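Local coordinates for protein crossover junction endodeoxyribonuclease Hjc (Sulfolobus solfataricus, PDB 1HH1) that resolves Holliday junctions formed during genetic recombination by cutting four-way DNA with paired nicks in opposing strands, a magnesium-dependent reaction carried out by a homodimer, at residues A45-V50 / A133-T138; M56-D61 / L87-K92; E63-V68 / V114-I119; V96-P101 / G121-D126. One frame throughout, in Å; residues are numbered along the deposited sequence. Where two conformers were deposited one is given.

Contact 1 (A45-V50 / A133-T138); sequences ALKNGV and AKISRT
Lys47, Asn48 and Val50 wrap around the side chain of Ile135, so that the type I' beta turn Lys47-Val50, which joins antiparallel strands 43-47 and 50-60, rests on the last turns of helix 124-139. A beta hairpin here packs against a helix, at the surface of a nuclease of the PDDEXK clan. Lys47 has CG anti to the backbone N (chi1 -176°), and its extended chain runs across Ile135 at about a right angle, CG lying 3.8 Å from Ile135 CD1. The amine NZ goes on to a salt bridge with Glu132 and a hydrogen bond to the carbonyl O of Lys22. The backbone O of Lys47, which accepts from Val50 N within the turn, also has Ile135 CD1 at 3.6 Å. Asn48 brings CB against the CG1-CD1 arm of Ile135 and its amide ND2 within 3.7 Å of the other branch, CG2, a van der Waals contact. Gly49, with its positive phi, completes the turn; Asn48 and Gly49 make backbone hydrogen bonds to the second subunit. Val50 meets the helix with both methyls: CG2 packs 3.7 Å from Ile135 CG1, and CG1 touches the aliphatic chain of Lys134. With an alanine at Ile135 both branches go, and the turn would probably lose most of its apolar seat, leaving a gap beside Val50 CG2. No direct hydrogen bond joins the segments; a water donates to Asn48 O at 3.0 Å and reaches Thr138 OG1 weakly.

Contact 2 (M56-D61 / L87-K92); sequences MKSRKD and LFLGVK
Gly90 O accepts the backbone N-H of Lys57 at 2.7 Å, with an N-H...O angle of 157° and the donor nearly along the C=O axis. The same oxygen is packed by CB of Lys57 at 3.4 Å and by the methyl CE of Met56 at 3.7 Å. Met56 and Gly90 form a parallel beta bridge, their CA atoms 4.7 Å apart. The Met56 chain is bent at chi2 (-53°) and chi3 (-59°), which folds the thioether back over the neighbouring strand and sets SD 3.8 Å from Gly90 CA. A CB on Gly90 would collide with this sulfur, so the glycine lets the thioether lie close to the backbone. An alanine in place of Met56 removes the thioether and would probably open a gap over Gly90. Beyond the bridge, Lys57, a predicted transition-state stabiliser, lays CB against Val91 CA and curls so that NZ comes 4.0 Å from Lys92 NZ. Met56 N also donates to Asp42, an inferred magnesium ligand. Strands 50-60 and 86-92 run parallel here in the central sheet, with helix 10-21 packing on Met56 through Val11, Glu12 and Ile15, and strand 66-68 touching Leu89 through Ile66.

Contact 3 (E63-V68 / V114-I119); sequences EGKIYV and VADSEI
Ile66, Tyr67, Val114 and Ala115 join strand 66-68 to the end of strand 113-114 through a single antiparallel bridge at the margin of the nuclease sheet. Its direct backbone hydrogen bond runs from Ala115 N to Ile66 O, 2.9 Å long with an N-H...O angle of 162°. Val114 CA adds a CA-H...O contact to the same oxygen. One residue on, Tyr67 and Val114 are a non-hydrogen-bonded pair, with CA atoms 4.2 Å apart.

Apolar contacts flank this backbone pairing. Tyr67 CB packs 3.8 Å from Val114 CG1. Ile66 and Ala115 approach less closely, through their CB atoms, and the sheet beyond is met by Ile66 on Leu89 and Val91 and by Ala115 on Ile100.

Charged groups lie at the outer end. Lys65 and Asp116 run side by side in the same direction, CD coming 4.0 Å from OD1, but the lysine makes a weak salt bridge to Glu63 and the aspartate pairs with Arg106. A water bridges the two backbones, accepting from Ile66 N at 2.8 Å and donating to Ala115 O at 2.9 Å.

Contact 4 (V96-P101 / G121-D126); sequences VLKFIP and GLDLED
An antiparallel bridge between Phe99 and Leu122 fastens the approach to helix 124-139 onto strand 97-101. Its two backbone hydrogen bonds are short: Phe99 N to Leu122 O is 2.6 Å, in the plane of the Leu122 carbonyl, and Leu122 N to Phe99 O is 2.7 Å, the donor tilted 21° from the plane of the Phe99 carbonyl. Gly121 sits so tightly against Phe99 that a CB there would clash with Phe99 O.

The Phe99 and Leu124 side chains lie side by side, pointing the same way, CE2 of Phe99 being 3.8 Å from CD1 of Leu124, while the backbone N of Leu124 meets the ring edge in its plane. CG of Phe99 stands anti to the carbonyl carbon (chi1 -62°), which carries the ring along the start of the helix; Ile15 and Leu127 also touch it. Across the strand, Lys98 CD rests 3.6 Å from Leu122 O. A water accepts from Leu124 N at 2.9 Å and donates to Leu97 O, tying the first turn to the strand.

Asp123 is the N-cap: its OD1 accepts from Asp126 N at 2.9 Å, and Asp126 OD2 accepts from Asp123 N in return at 3.3 Å. This reciprocal pair is a capping box, the classic start of an alpha helix.

How the contacts relate
All four contacts reach one mixed sheet. Contacts 2 and 3 lie on neighbouring strands, 50-60 and 66-68, their centres about 9 Å apart, and touch where Lys60 packs on Ile66. Contact 4 lies about 11 Å, centre to centre, from contact 2, with strands 86-92 and 97-101 paired between them through Leu89 N to Ile100 O (2.7 Å). Contact 1 is about 24 Å from contact 2, centre to centre, and shares helix 124-139 with contact 4. Along the chain contact 1 encloses the rest; contacts 2 and 4 come in series, and contact 3 crosses both. The helix thus meets the strands near its start and its end; contact 1 lies away from the annotated sites, while contact 2 holds the predicted transition-state stabiliser.

Contact 1 (A45-V50 / A133-T138)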
loop_
_atom_site.group_PDB
_atom_site.type_symbol
_atom_site.label_atom_id
_atom_site.label_comp_id
_atom_site.label_asym_id
_atom_site.label_seq_id
_atom_site.Cartn_x
_atom_site.Cartn_y
_atom_site.Cartn_z
ATOM N N ALA A 45 0.128 -3.762 4.184
ATOM C CA ALA A 45 -1.034 -4.673 4.160
ATOM C C ALA A 45 -2.291 -3.801 4.272
ATOM O O ALA A 45 -2.409 -2.901 5.099
ATOM C CB ALA A 45 -0.885 -5.694 5.262
ATOM N N LEU A 46 -3.235 -4.070 3.369
ATOM C CA LEU A 46 -4.436 -3.270 3.272
ATOM C C LEU A 46 -5.679 -4.135 3.381
ATOM O O LEU A 46 -5.769 -5.138 2.689
ATOM C CB LEU A 46 -4.413 -2.555 1.885
ATOM C CG LEU A 46 -3.114 -1.883 1.427
ATOM C CD1 LEU A 46 -3.197 -1.437 -0.051
ATOM C CD2 LEU A 46 -2.750 -0.632 2.239
ATOM N N LYS A 47 -6.689 -3.669 4.109
ATOM C CA LYS A 47 -7.939 -4.405 4.165
ATOM C C LYS A 47 -9.067 -3.437 4.396
ATOM O O LYS A 47 -9.066 -2.680 5.385
ATOM C CB LYS A 47 -7.919 -5.489 5.255
ATOM C CG LYS A 47 -9.196 -6.330 5.254
ATOM C CD LYS A 47 -9.006 -7.641 6.051
ATOM C CE LYS A 47 -10.342 -8.398 6.019
ATOM N NZ LYS A 47 -10.342 -9.698 6.721
ATOM N N ASN A 48 -9.967 -3.421 3.396
ATOM C CA ASN A 48 -11.136 -2.567 3.501
ATOM C C ASN A 48 -10.864 -1.177 4.042
ATOM O O ASN A 48 -11.572 -0.718 4.948
ATOM C CB ASN A 48 -12.200 -3.264 4.385
ATOM C CG ASN A 48 -13.632 -2.878 4.024
ATOM O OD1 ASN A 48 -13.901 -1.882 3.366
ATOM N ND2 ASN A 48 -14.611 -3.677 4.450
ATOM N N GLY A 49 -9.977 -0.430 3.387
ATOM C CA GLY A 49 -9.704 0.953 3.753
ATOM C C GLY A 49 -8.656 1.124 4.847
ATOM O O GLY A 49 -8.271 2.273 5.097
ATOM N N VAL A 50 -8.229 0.066 5.546
ATOM C CA VAL A 50 -7.276 0.256 6.655
ATOM C C VAL A 50 -5.869 -0.064 6.216
ATOM O O VAL A 50 -5.701 -1.066 5.515
ATOM C CB VAL A 50 -7.667 -0.630 7.862
ATOM C CG1 VAL A 50 -6.689 -0.452 9.030
ATOM C CG2 VAL A 50 -9.077 -0.231 8.316
ATOM N N ALA A 133 -11.384 -4.062 13.899
ATOM C CA ALA A 133 -12.226 -3.121 14.668
ATOM C C ALA A 133 -12.270 -1.763 13.973
ATOM O O ALA A 133 -13.284 -1.061 14.008
ATOM C CB ALA A 133 -11.709 -2.948 16.108
ATOM N N LYS A 134 -11.148 -1.349 13.352
ATOM C CA LYS A 134 -11.191 -0.045 12.653
ATOM C C LYS A 134 -12.163 -0.158 11.474
ATOM O O LYS A 134 -12.899 0.778 11.190
ATOM C CB LYS A 134 -9.812 0.373 12.131
ATOM C CG LYS A 134 -8.815 0.660 13.242
ATOM C CD LYS A 134 -7.373 0.774 12.796
ATOM C CE LYS A 134 -6.557 1.566 13.822
ATOM N NZ LYS A 134 -5.139 1.693 13.382
ATOM N N ILE A 135 -12.186 -1.275 10.761
ATOM C CA ILE A 135 -13.133 -1.447 9.638
ATOM C C ILE A 135 -14.562 -1.281 10.161
ATOM O O ILE A 135 -15.402 -0.550 9.586
ATOM C CB ILE A 135 -12.958 -2.832 8.975
ATOM C CG1 ILE A 135 -11.667 -2.901 8.171
ATOM C CG2 ILE A 135 -14.171 -3.187 8.081
ATOM C CD1 ILE A 135 -11.146 -4.298 7.842
ATOM N N SER A 136 -14.885 -1.981 11.258
ATOM C CA SER A 136 -16.195 -1.909 11.875
ATOM C C SER A 136 -16.617 -0.487 12.259
ATOM O O SER A 136 -17.792 -0.144 12.078
ATOM C CB SER A 136 -16.334 -2.735 13.170
ATOM O OG SER A 136 -16.097 -4.105 12.956
ATOM N N ARG A 137 -15.727 0.336 12.789
ATOM C CA ARG A 137 -16.091 1.709 13.149
ATOM C C ARG A 137 -16.470 2.514 11.902
ATOM O O ARG A 137 -17.368 3.351 11.926
ATOM C CB ARG A 137 -14.949 2.472 13.815
ATOM C CG ARG A 137 -14.781 2.240 15.300
ATOM C CD ARG A 137 -13.389 2.724 15.723
ATOM N NE ARG A 137 -12.490 1.608 15.956
ATOM C CZ ARG A 137 -11.173 1.591 16.007
ATOM N NH1 ARG A 137 -10.456 2.684 15.831
ATOM N NH2 ARG A 137 -10.554 0.445 16.239
ATOM N N THR A 138 -15.704 2.312 10.837
ATOM C CA THR A 138 -15.937 2.975 9.562
ATOM C C THR A 138 -17.263 2.523 8.970
ATOM O O THR A 138 -18.032 3.373 8.522
ATOM C CB THR A 138 -14.777 2.688 8.595
ATOM O OG1 THR A 138 -13.544 3.132 9.185
ATOM C CG2 THR A 138 -15.003 3.441 7.297
HETATM O O HOH W 1 -11.868 1.769 6.687
#

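Contact 2 (M56-D61 / L87-K92)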
loop_
_atom_site.group_PDB
_atom_site.type_symbol
_atom_site.label_atom_id
_atom_site.label_comp_id
_atom_site.label_asym_id
_atom_site.label_seq_id
_atom_site.Cartn_x
_atom_site.Cartn_y
_atom_site.Cartn_z
ATOM N N MET A 56 9.990 -5.815 9.621
ATOM C CA MET A 56 10.392 -7.075 10.270
ATOM C C MET A 56 11.777 -7.137 10.906
ATOM O O MET A 56 12.738 -6.999 10.178
ATOM C CB MET A 56 10.273 -8.196 9.209
ATOM C CG MET A 56 8.810 -8.501 8.902
ATOM S SD MET A 56 7.853 -8.859 10.363
ATOM C CE MET A 56 8.717 -10.272 11.053
ATOM N N LYS A 57 11.852 -7.443 12.180
ATOM C CA LYS A 57 12.814 -7.655 13.208
ATOM C C LYS A 57 14.183 -7.073 12.881
ATOM O O LYS A 57 15.198 -7.734 12.832
ATOM C CB LYS A 57 12.913 -9.084 13.725
ATOM C CG LYS A 57 13.787 -10.158 13.126
ATOM C CD LYS A 57 15.129 -10.307 13.851
ATOM C CE LYS A 57 16.274 -10.403 12.841
ATOM N NZ LYS A 57 16.391 -11.784 12.348
ATOM N N SER A 58 14.158 -5.756 12.655
ATOM C CA SER A 58 15.370 -5.037 12.269
ATOM C C SER A 58 16.558 -5.576 13.041
ATOM O O SER A 58 17.188 -6.469 12.409
ATOM C CB SER A 58 15.128 -3.539 12.360
ATOM O OG SER A 58 14.111 -3.276 11.377
ATOM N N ARG A 59 16.890 -5.117 14.258
ATOM C CA ARG A 59 18.010 -5.901 14.822
ATOM C C ARG A 59 18.256 -5.921 16.289
ATOM O O ARG A 59 17.895 -5.033 17.029
ATOM C CB ARG A 59 19.181 -5.713 13.865
ATOM C CG ARG A 59 20.256 -6.762 13.994
ATOM C CD ARG A 59 20.867 -7.121 12.654
ATOM N NE ARG A 59 20.407 -8.423 12.166
ATOM C CZ ARG A 59 21.190 -9.268 11.499
ATOM N NH1 ARG A 59 22.461 -8.982 11.229
ATOM N NH2 ARG A 59 20.673 -10.430 11.106
ATOM N N LYS A 60 19.240 -6.702 16.731
ATOM C CA LYS A 60 19.731 -6.811 18.106
ATOM C C LYS A 60 21.079 -6.177 18.415
ATOM O O LYS A 60 22.110 -6.372 17.755
ATOM C CB LYS A 60 19.783 -8.316 18.383
ATOM C CG LYS A 60 19.195 -8.653 19.738
ATOM C CD LYS A 60 17.689 -8.798 19.634
ATOM C CE LYS A 60 17.254 -10.254 19.739
ATOM N NZ LYS A 60 16.819 -10.587 21.133
ATOM N N ASP A 61 21.070 -5.191 19.331
ATOM C CA ASP A 61 22.280 -4.449 19.660
ATOM C C ASP A 61 23.133 -5.211 20.681
ATOM O O ASP A 61 22.741 -6.306 21.107
ATOM C CB ASP A 61 21.979 -3.025 20.092
ATOM C CG ASP A 61 21.227 -2.887 21.392
ATOM O OD1 ASP A 61 21.058 -3.840 22.192
ATOM O OD2 ASP A 61 20.752 -1.772 21.699
ATOM N N LEU A 87 1.949 1.793 11.894
ATOM C CA LEU A 87 3.245 1.133 11.762
ATOM C C LEU A 87 3.582 0.227 12.945
ATOM O O LEU A 87 3.307 0.515 14.107
ATOM C CB LEU A 87 4.332 2.213 11.659
ATOM C CG LEU A 87 5.802 1.768 11.524
ATOM C CD1 LEU A 87 6.049 1.004 10.247
ATOM C CD2 LEU A 87 6.712 3.006 11.566
ATOM N N PHE A 88 4.151 -0.938 12.639
ATOM C CA PHE A 88 4.465 -1.933 13.637
ATOM C C PHE A 88 5.814 -2.554 13.330
ATOM O O PHE A 88 6.196 -2.733 12.178
ATOM C CB PHE A 88 3.490 -3.156 13.654
ATOM C CG PHE A 88 2.094 -2.715 13.987
ATOM C CD1 PHE A 88 1.281 -2.217 12.968
ATOM C CD2 PHE A 88 1.606 -2.752 15.267
ATOM C CE1 PHE A 88 0.018 -1.764 13.243
ATOM C CE2 PHE A 88 0.339 -2.299 15.558
ATOM C CZ PHE A 88 -0.473 -1.800 14.544
ATOM N N LEU A 89 6.511 -2.888 14.423
ATOM C CA LEU A 89 7.748 -3.660 14.283
ATOM C C LEU A 89 7.390 -5.146 14.478
ATOM O O LEU A 89 6.855 -5.492 15.531
ATOM C CB LEU A 89 8.726 -3.243 15.394
ATOM C CG LEU A 89 10.000 -4.104 15.417
ATOM C CD1 LEU A 89 10.830 -3.800 14.185
ATOM C CD2 LEU A 89 10.791 -3.877 16.700
ATOM N N GLY A 90 7.678 -6.059 13.563
ATOM C CA GLY A 90 7.368 -7.463 13.841
ATOM C C GLY A 90 8.659 -8.148 14.317
ATOM O O GLY A 90 9.717 -7.864 13.746
ATOM N N VAL A 91 8.590 -8.949 15.365
ATOM C CA VAL A 91 9.801 -9.624 15.842
ATOM C C VAL A 91 9.567 -11.138 15.833
ATOM O O VAL A 91 8.570 -11.605 16.387
ATOM C CB VAL A 91 10.230 -9.120 17.218
ATOM C CG1 VAL A 91 10.530 -7.611 17.205
ATOM C CG2 VAL A 91 9.198 -9.324 18.307
ATOM N N LYS A 92 10.429 -11.852 15.122
ATOM C CA LYS A 92 10.336 -13.294 15.048
ATOM C C LYS A 92 10.913 -13.881 16.341
ATOM O O LYS A 92 12.074 -13.609 16.659
ATOM C CB LYS A 92 11.090 -13.890 13.867
ATOM C CG LYS A 92 11.934 -15.114 14.167
ATOM C CD LYS A 92 12.767 -15.546 12.994
ATOM C CE LYS A 92 13.920 -14.635 12.589
ATOM N NZ LYS A 92 14.743 -15.279 11.518
#

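Contact 3 (E63-V68 / V114-I119)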
loop_
_atom_site.group_PDB
_atom_site.type_symbol
_atom_site.label_atom_id
_atom_site.label_comp_id
_atom_site.label_asym_id
_atom_site.label_seq_id
_atom_site.Cartn_x
_atom_site.Cartn_y
_atom_site.Cartn_z
ATOM N N GLU A 63 23.244 -4.992 23.875
ATOM C CA GLU A 63 22.516 -5.262 25.087
ATOM C C GLU A 63 21.327 -6.229 24.937
ATOM O O GLU A 63 20.373 -6.210 25.745
ATOM C CB GLU A 63 21.941 -3.933 25.605
ATOM C CG GLU A 63 23.058 -2.877 25.609
ATOM C CD GLU A 63 22.542 -1.615 26.256
ATOM O OE1 GLU A 63 21.750 -1.831 27.189
ATOM O OE2 GLU A 63 22.906 -0.483 25.881
ATOM N N GLY A 64 21.264 -6.906 23.805
ATOM C CA GLY A 64 20.179 -7.846 23.510
ATOM C C GLY A 64 18.867 -7.220 23.068
ATOM O O GLY A 64 17.839 -7.905 22.963
ATOM N N LYS A 65 18.837 -5.906 22.827
ATOM C CA LYS A 65 17.578 -5.276 22.435
ATOM C C LYS A 65 17.446 -5.197 20.917
ATOM O O LYS A 65 18.398 -4.848 20.202
ATOM C CB LYS A 65 17.522 -3.894 23.073
ATOM C CG LYS A 65 17.558 -3.834 24.587
ATOM C CD LYS A 65 17.055 -2.465 25.066
ATOM C CE LYS A 65 17.462 -2.233 26.515
ATOM N NZ LYS A 65 18.681 -1.371 26.662
ATOM N N ILE A 66 16.283 -5.567 20.414
ATOM C CA ILE A 66 15.883 -5.383 19.025
ATOM C C ILE A 66 15.865 -3.850 18.741
ATOM O O ILE A 66 15.328 -3.090 19.506
ATOM C CB ILE A 66 14.448 -5.852 18.727
ATOM C CG1 ILE A 66 14.214 -7.343 18.987
ATOM C CG2 ILE A 66 14.079 -5.540 17.269
ATOM C CD1 ILE A 66 14.778 -8.219 17.883
ATOM N N TYR A 67 16.480 -3.438 17.638
ATOM C CA TYR A 67 16.521 -2.055 17.261
ATOM C C TYR A 67 16.227 -1.806 15.787
ATOM O O TYR A 67 16.468 -2.641 14.933
ATOM C CB TYR A 67 17.670 -1.257 17.752
ATOM C CG TYR A 67 19.001 -1.425 17.107
ATOM C CD1 TYR A 67 19.838 -2.483 17.442
ATOM C CD2 TYR A 67 19.425 -0.490 16.175
ATOM C CE1 TYR A 67 21.079 -2.604 16.850
ATOM C CE2 TYR A 67 20.670 -0.613 15.581
ATOM C CZ TYR A 67 21.482 -1.667 15.926
ATOM O OH TYR A 67 22.702 -1.729 15.297
ATOM N N VAL A 68 15.869 -0.552 15.565
ATOM C CA VAL A 68 15.739 -0.054 14.176
ATOM C C VAL A 68 16.711 1.101 14.047
ATOM O O VAL A 68 16.576 2.091 14.800
ATOM C CB VAL A 68 14.305 0.418 13.882
ATOM C CG1 VAL A 68 14.194 0.958 12.469
ATOM C CG2 VAL A 68 13.323 -0.752 14.046
ATOM N N VAL A 114 14.791 1.472 19.930
ATOM C CA VAL A 114 14.957 0.130 20.475
ATOM C C VAL A 114 13.629 -0.352 21.065
ATOM O O VAL A 114 12.858 0.495 21.496
ATOM C CB VAL A 114 15.962 0.019 21.655
ATOM C CG1 VAL A 114 17.398 0.036 21.263
ATOM C CG2 VAL A 114 15.670 1.122 22.670
ATOM N N ALA A 115 13.433 -1.664 21.090
ATOM C CA ALA A 115 12.206 -2.173 21.720
ATOM C C ALA A 115 12.604 -2.594 23.125
ATOM O O ALA A 115 13.516 -3.435 23.180
ATOM C CB ALA A 115 11.702 -3.405 20.954
ATOM N N ASP A 116 12.046 -2.023 24.171
ATOM C CA ASP A 116 12.459 -2.517 25.506
ATOM C C ASP A 116 11.862 -3.908 25.665
ATOM O O ASP A 116 10.972 -4.275 24.885
ATOM C CB ASP A 116 11.995 -1.547 26.577
ATOM C CG ASP A 116 12.734 -0.224 26.523
ATOM O OD1 ASP A 116 13.933 -0.153 26.177
ATOM O OD2 ASP A 116 12.113 0.812 26.841
ATOM N N SER A 117 12.230 -4.682 26.673
ATOM C CA SER A 117 11.722 -6.049 26.808
ATOM C C SER A 117 10.273 -6.239 27.189
ATOM O O SER A 117 9.536 -6.947 26.488
ATOM C CB SER A 117 12.609 -6.773 27.832
ATOM O OG SER A 117 12.901 -5.863 28.888
ATOM N N GLU A 118 9.818 -5.597 28.251
ATOM C CA GLU A 118 8.430 -5.664 28.696
ATOM C C GLU A 118 7.452 -5.789 27.536
ATOM O O GLU A 118 6.684 -6.741 27.435
ATOM C CB GLU A 118 8.117 -4.405 29.513
ATOM N N ILE A 119 7.550 -4.822 26.632
ATOM C CA ILE A 119 6.718 -4.721 25.447
ATOM C C ILE A 119 5.996 -5.998 25.046
ATOM O O ILE A 119 4.822 -6.118 25.448
ATOM C CB ILE A 119 7.444 -4.029 24.270
ATOM C CG1 ILE A 119 7.915 -2.613 24.627
ATOM C CG2 ILE A 119 6.496 -3.957 23.076
ATOM C CD1 ILE A 119 8.437 -1.768 23.486
HETATM O O HOH W 2 14.135 -6.069 22.135
#

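Contact 4 (V96-P101 / G121-D126)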
loop_
_atom_site.group_PDB
_atom_site.type_symbol
_atom_site.label_atom_id
_atom_site.label_comp_id
_atom_site.label_asym_id
_atom_site.label_seq_id
_atom_site.Cartn_x
_atom_site.Cartn_y
_atom_site.Cartn_z
ATOM N N VAL A 96 6.956 -17.550 18.931
ATOM C CA VAL A 96 5.850 -16.993 18.138
ATOM C C VAL A 96 6.288 -15.680 17.496
ATOM O O VAL A 96 7.434 -15.231 17.562
ATOM C CB VAL A 96 4.546 -16.837 18.934
ATOM C CG1 VAL A 96 4.524 -15.590 19.802
ATOM C CG2 VAL A 96 3.301 -16.875 18.055
ATOM N N LEU A 97 5.343 -15.062 16.811
ATOM C CA LEU A 97 5.538 -13.794 16.123
ATOM C C LEU A 97 4.913 -12.695 16.963
ATOM O O LEU A 97 3.790 -12.889 17.439
ATOM C CB LEU A 97 4.874 -13.891 14.761
ATOM C CG LEU A 97 5.354 -13.100 13.564
ATOM C CD1 LEU A 97 6.810 -12.690 13.639
ATOM C CD2 LEU A 97 5.121 -13.951 12.310
ATOM N N LYS A 98 5.625 -11.602 17.208
ATOM C CA LYS A 98 5.075 -10.493 17.975
ATOM C C LYS A 98 5.106 -9.180 17.184
ATOM O O LYS A 98 6.083 -8.916 16.469
ATOM C CB LYS A 98 5.798 -10.306 19.313
ATOM C CG LYS A 98 5.348 -11.280 20.395
ATOM C CD LYS A 98 3.826 -11.260 20.513
ATOM C CE LYS A 98 3.264 -12.549 21.067
ATOM N NZ LYS A 98 2.267 -13.115 20.122
ATOM N N PHE A 99 4.034 -8.374 17.298
ATOM C CA PHE A 99 4.030 -7.115 16.556
ATOM C C PHE A 99 4.008 -5.958 17.542
ATOM O O PHE A 99 3.145 -5.857 18.404
ATOM C CB PHE A 99 2.885 -7.011 15.528
ATOM C CG PHE A 99 3.003 -8.093 14.484
ATOM C CD1 PHE A 99 3.806 -7.921 13.373
ATOM C CD2 PHE A 99 2.333 -9.296 14.649
ATOM C CE1 PHE A 99 3.949 -8.924 12.448
ATOM C CE2 PHE A 99 2.469 -10.317 13.733
ATOM C CZ PHE A 99 3.283 -10.146 12.625
ATOM N N ILE A 100 4.985 -5.067 17.445
ATOM C CA ILE A 100 4.983 -3.916 18.367
ATOM C C ILE A 100 4.601 -2.623 17.670
ATOM O O ILE A 100 5.278 -2.214 16.735
ATOM C CB ILE A 100 6.402 -3.807 18.999
ATOM C CG1 ILE A 100 6.731 -5.105 19.779
ATOM C CG2 ILE A 100 6.438 -2.636 19.965
ATOM C CD1 ILE A 100 8.223 -5.375 19.859
ATOM N N PRO A 101 3.578 -1.936 18.120
ATOM C CA PRO A 101 3.205 -0.621 17.627
ATOM C C PRO A 101 4.438 0.268 17.706
ATOM O O PRO A 101 5.107 0.315 18.744
ATOM C CB PRO A 101 2.051 -0.097 18.489
ATOM C CG PRO A 101 1.690 -1.286 19.323
ATOM C CD PRO A 101 2.766 -2.343 19.276
ATOM N N GLY A 121 4.416 -6.840 22.208
ATOM C CA GLY A 121 3.416 -6.549 21.228
ATOM C C GLY A 121 2.200 -7.442 21.095
ATOM O O GLY A 121 1.555 -7.904 22.037
ATOM N N LEU A 122 1.648 -7.509 19.895
ATOM C CA LEU A 122 0.432 -8.257 19.629
ATOM C C LEU A 122 0.832 -9.516 18.880
ATOM O O LEU A 122 1.815 -9.463 18.150
ATOM C CB LEU A 122 -0.432 -7.369 18.737
ATOM C CG LEU A 122 -0.687 -5.953 19.244
ATOM C CD1 LEU A 122 -1.123 -5.047 18.103
ATOM C CD2 LEU A 122 -1.733 -5.930 20.353
ATOM N N ASP A 123 0.051 -10.577 19.027
ATOM C CA ASP A 123 0.306 -11.721 18.133
ATOM C C ASP A 123 -0.383 -11.364 16.801
ATOM O O ASP A 123 -1.079 -10.355 16.767
ATOM C CB ASP A 123 -0.193 -12.991 18.765
ATOM C CG ASP A 123 -1.629 -13.158 19.134
ATOM O OD1 ASP A 123 -2.487 -12.358 18.715
ATOM O OD2 ASP A 123 -1.974 -14.136 19.873
ATOM N N LEU A 124 -0.322 -12.197 15.779
ATOM C CA LEU A 124 -0.987 -11.890 14.519
ATOM C C LEU A 124 -2.480 -11.696 14.632
ATOM O O LEU A 124 -3.052 -10.730 14.080
ATOM C CB LEU A 124 -0.619 -12.979 13.496
ATOM C CG LEU A 124 -1.118 -12.668 12.069
ATOM C CD1 LEU A 124 -0.416 -11.429 11.515
ATOM C CD2 LEU A 124 -0.889 -13.884 11.191
ATOM N N GLU A 125 -3.195 -12.548 15.366
ATOM C CA GLU A 125 -4.631 -12.391 15.554
ATOM C C GLU A 125 -4.994 -11.077 16.207
ATOM O O GLU A 125 -5.923 -10.422 15.730
ATOM C CB GLU A 125 -5.242 -13.566 16.339
ATOM C CG GLU A 125 -6.723 -13.463 16.604
ATOM C CD GLU A 125 -7.568 -13.492 15.320
ATOM O OE1 GLU A 125 -7.080 -13.939 14.262
ATOM O OE2 GLU A 125 -8.717 -13.037 15.421
ATOM N N ASP A 126 -4.266 -10.647 17.242
ATOM C CA ASP A 126 -4.529 -9.364 17.860
ATOM C C ASP A 126 -4.360 -8.198 16.846
ATOM O O ASP A 126 -5.091 -7.219 16.926
ATOM C CB ASP A 126 -3.570 -9.091 19.021
ATOM C CG ASP A 126 -3.669 -9.949 20.267
ATOM O OD1 ASP A 126 -4.782 -10.358 20.643
ATOM O OD2 ASP A 126 -2.606 -10.213 20.896
HETATM O O HOH W 3 1.441 -14.522 15.989
#